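Local coordinates for DUF3856 domain-containing protein (Chlorobium tepidum, PDB 2HR2) that is of unknown function but folds as a TPR-like alpha-alpha superhelix, an architecture that in relatives commonly serves protein-protein recognition, at residues A104-A109 / K126-M131. Numbering follows the deposited sequence.
Sequences AVYSRA and KKVVEM
Val105 meets three side chains of 126-131, dividing them between its two methyl groups. From CB the side chain heads for the facing helix and forks there. CG1, anti to the backbone N (chi1 176°), lies 3.7 Å from Val128 CG2, and the two valine side chains run alongside one another, pointing opposite ways; Lys127 CG also flanks Val105 CG1, at 4.1 Å. The other branch, Val105 CG2, reaches the selenium of Met131 (selenomethionine), with 3.8 Å between CG2 and SE. An unbranched chain places its selenium well beyond CB, where a bulky polarisable atom can lie against a methyl group.

Val128 CG2 fits against Tyr106 close to the backbone, 3.7 Å from Tyr106 CA and 4.0 Å from Tyr106 CB; it also lies beside the rim of the ring, at about the level of the ring plane. Beta-branched valine suits this place because its methyls start right at the helix surface and fill space without a long chain. The side chain of Tyr106 also touches Met145 and Val148 of helix 142-157. Lys127 suits the margin: its CG methylene adds a little apolar cover, while the bend at chi2 (71°) swings CD off Val105, and the extended remainder of the chain ends away from the interface.

Across the contact the packing is apolar, with the axes of the short segments 9.2 Å apart and an angle of 161° between their directions. Such nearly antiparallel neighbours, helix 97-114 and helix 118-134 joined by a short turn, form the helical hairpin characteristic of TPR-like alpha-alpha superhelices.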
loop_
_atom_site.group_PDB
_atom_site.type_symbol
_atom_site.label_atom_id
_atom_site.label_comp_id
_atom_site.label_asym_id
_atom_site.label_seq_id
_atom_site.Cartn_x
_atom_site.Cartn_y
_atom_site.Cartn_z
ATOM N N ALA A 104 0.936 3.019 -1.806
ATOM C CA ALA A 104 1.817 3.120 -0.644
ATOM C C ALA A 104 2.289 4.550 -0.389
ATOM O O ALA A 104 2.391 4.975 0.761
ATOM C CB ALA A 104 3.010 2.195 -0.809
ATOM N N VAL A 105 2.577 5.283 -1.461
ATOM C CA VAL A 105 3.013 6.676 -1.353
ATOM C C VAL A 105 1.854 7.523 -0.821
ATOM O O VAL A 105 2.054 8.402 0.016
ATOM C CB VAL A 105 3.527 7.212 -2.719
ATOM C CG1 VAL A 105 3.901 8.681 -2.649
ATOM C CG2 VAL A 105 4.733 6.421 -3.178
ATOM N N TYR A 106 0.648 7.240 -1.307
ATOM C CA TYR A 106 -0.555 7.937 -0.875
ATOM C C TYR A 106 -0.843 7.648 0.591
ATOM O O TYR A 106 -1.133 8.567 1.351
ATOM C CB TYR A 106 -1.725 7.521 -1.756
ATOM C CG TYR A 106 -3.029 8.214 -1.449
ATOM C CD1 TYR A 106 -3.176 9.582 -1.661
ATOM C CD2 TYR A 106 -4.130 7.495 -0.999
ATOM C CE1 TYR A 106 -4.378 10.219 -1.400
ATOM C CE2 TYR A 106 -5.324 8.122 -0.735
ATOM C CZ TYR A 106 -5.447 9.483 -0.938
ATOM O OH TYR A 106 -6.651 10.100 -0.685
ATOM N N SER A 107 -0.747 6.381 0.988
ATOM C CA SER A 107 -0.935 5.995 2.388
ATOM C C SER A 107 0.063 6.719 3.296
ATOM O O SER A 107 -0.295 7.169 4.386
ATOM C CB SER A 107 -0.772 4.478 2.567
ATOM O OG SER A 107 -1.798 3.742 1.920
ATOM N N ARG A 108 1.311 6.826 2.842
ATOM C CA ARG A 108 2.343 7.504 3.607
ATOM C C ARG A 108 2.000 8.972 3.799
ATOM O O ARG A 108 2.195 9.516 4.886
ATOM C CB ARG A 108 3.704 7.372 2.926
ATOM C CG ARG A 108 4.829 7.991 3.736
ATOM C CD ARG A 108 6.189 7.529 3.277
ATOM N NE ARG A 108 7.195 7.876 4.278
ATOM C CZ ARG A 108 7.820 9.044 4.357
ATOM N NH1 ARG A 108 7.562 10.031 3.511
ATOM N NH2 ARG A 108 8.707 9.227 5.317
ATOM N N ALA A 109 1.498 9.608 2.743
ATOM C CA ALA A 109 1.101 11.011 2.817
ATOM C C ALA A 109 -0.033 11.194 3.825
ATOM O O ALA A 109 0.027 12.089 4.667
ATOM C CB ALA A 109 0.683 11.516 1.452
ATOM N N LYS A 126 2.448 15.685 -3.441
ATOM C CA LYS A 126 2.913 16.139 -4.751
ATOM C C LYS A 126 3.432 14.938 -5.548
ATOM O O LYS A 126 3.170 14.826 -6.744
ATOM C CB LYS A 126 4.018 17.197 -4.612
ATOM C CG LYS A 126 4.393 17.913 -5.915
ATOM C CD LYS A 126 5.544 18.925 -5.728
ATOM N N LYS A 127 4.158 14.042 -4.874
ATOM C CA LYS A 127 4.727 12.843 -5.499
ATOM C C LYS A 127 3.632 11.922 -6.037
ATOM O O LYS A 127 3.814 11.296 -7.081
ATOM C CB LYS A 127 5.622 12.096 -4.488
ATOM C CG LYS A 127 6.371 10.859 -5.007
ATOM C CD LYS A 127 7.508 11.196 -5.971
ATOM C CE LYS A 127 8.204 9.921 -6.465
ATOM N NZ LYS A 127 9.320 10.195 -7.414
ATOM N N VAL A 128 2.506 11.836 -5.326
ATOM C CA VAL A 128 1.380 11.015 -5.770
ATOM C C VAL A 128 0.871 11.529 -7.115
ATOM O O VAL A 128 0.670 10.746 -8.043
ATOM C CB VAL A 128 0.217 10.981 -4.738
ATOM C CG1 VAL A 128 -1.008 10.291 -5.319
ATOM C CG2 VAL A 128 0.638 10.264 -3.467
ATOM N N VAL A 129 0.689 12.842 -7.220
ATOM C CA VAL A 129 0.205 13.447 -8.458
ATOM C C VAL A 129 1.216 13.242 -9.585
ATOM O O VAL A 129 0.835 12.893 -10.696
ATOM C CB VAL A 129 -0.108 14.953 -8.291
ATOM C CG1 VAL A 129 -0.542 15.569 -9.625
ATOM C CG2 VAL A 129 -1.194 15.164 -7.234
ATOM N N GLU A 130 2.499 13.449 -9.292
ATOM C CA GLU A 130 3.556 13.274 -10.290
ATOM C C GLU A 130 3.611 11.842 -10.835
ATOM O O GLU A 130 3.769 11.638 -12.037
ATOM C CB GLU A 130 4.918 13.702 -9.725
ATOM C CG GLU A 130 5.061 15.223 -9.564
ATOM C CD GLU A 130 6.378 15.649 -8.916
ATOM O OE1 GLU A 130 6.827 14.983 -7.955
ATOM O OE2 GLU A 130 6.957 16.669 -9.352
HETATM N N MSE A 131 3.456 10.858 -9.955
HETATM C CA MSE A 131 3.478 9.450 -10.371
HETATM C C MSE A 131 2.276 9.069 -11.226
HETATM O O MSE A 131 2.407 8.285 -12.163
HETATM C CB MSE A 131 3.577 8.524 -9.161
HETATM C CG MSE A 131 4.924 8.604 -8.467
HETATM SE SE MSE A 131 4.951 7.688 -6.766
HETATM C CE MSE A 131 4.756 5.852 -7.376
#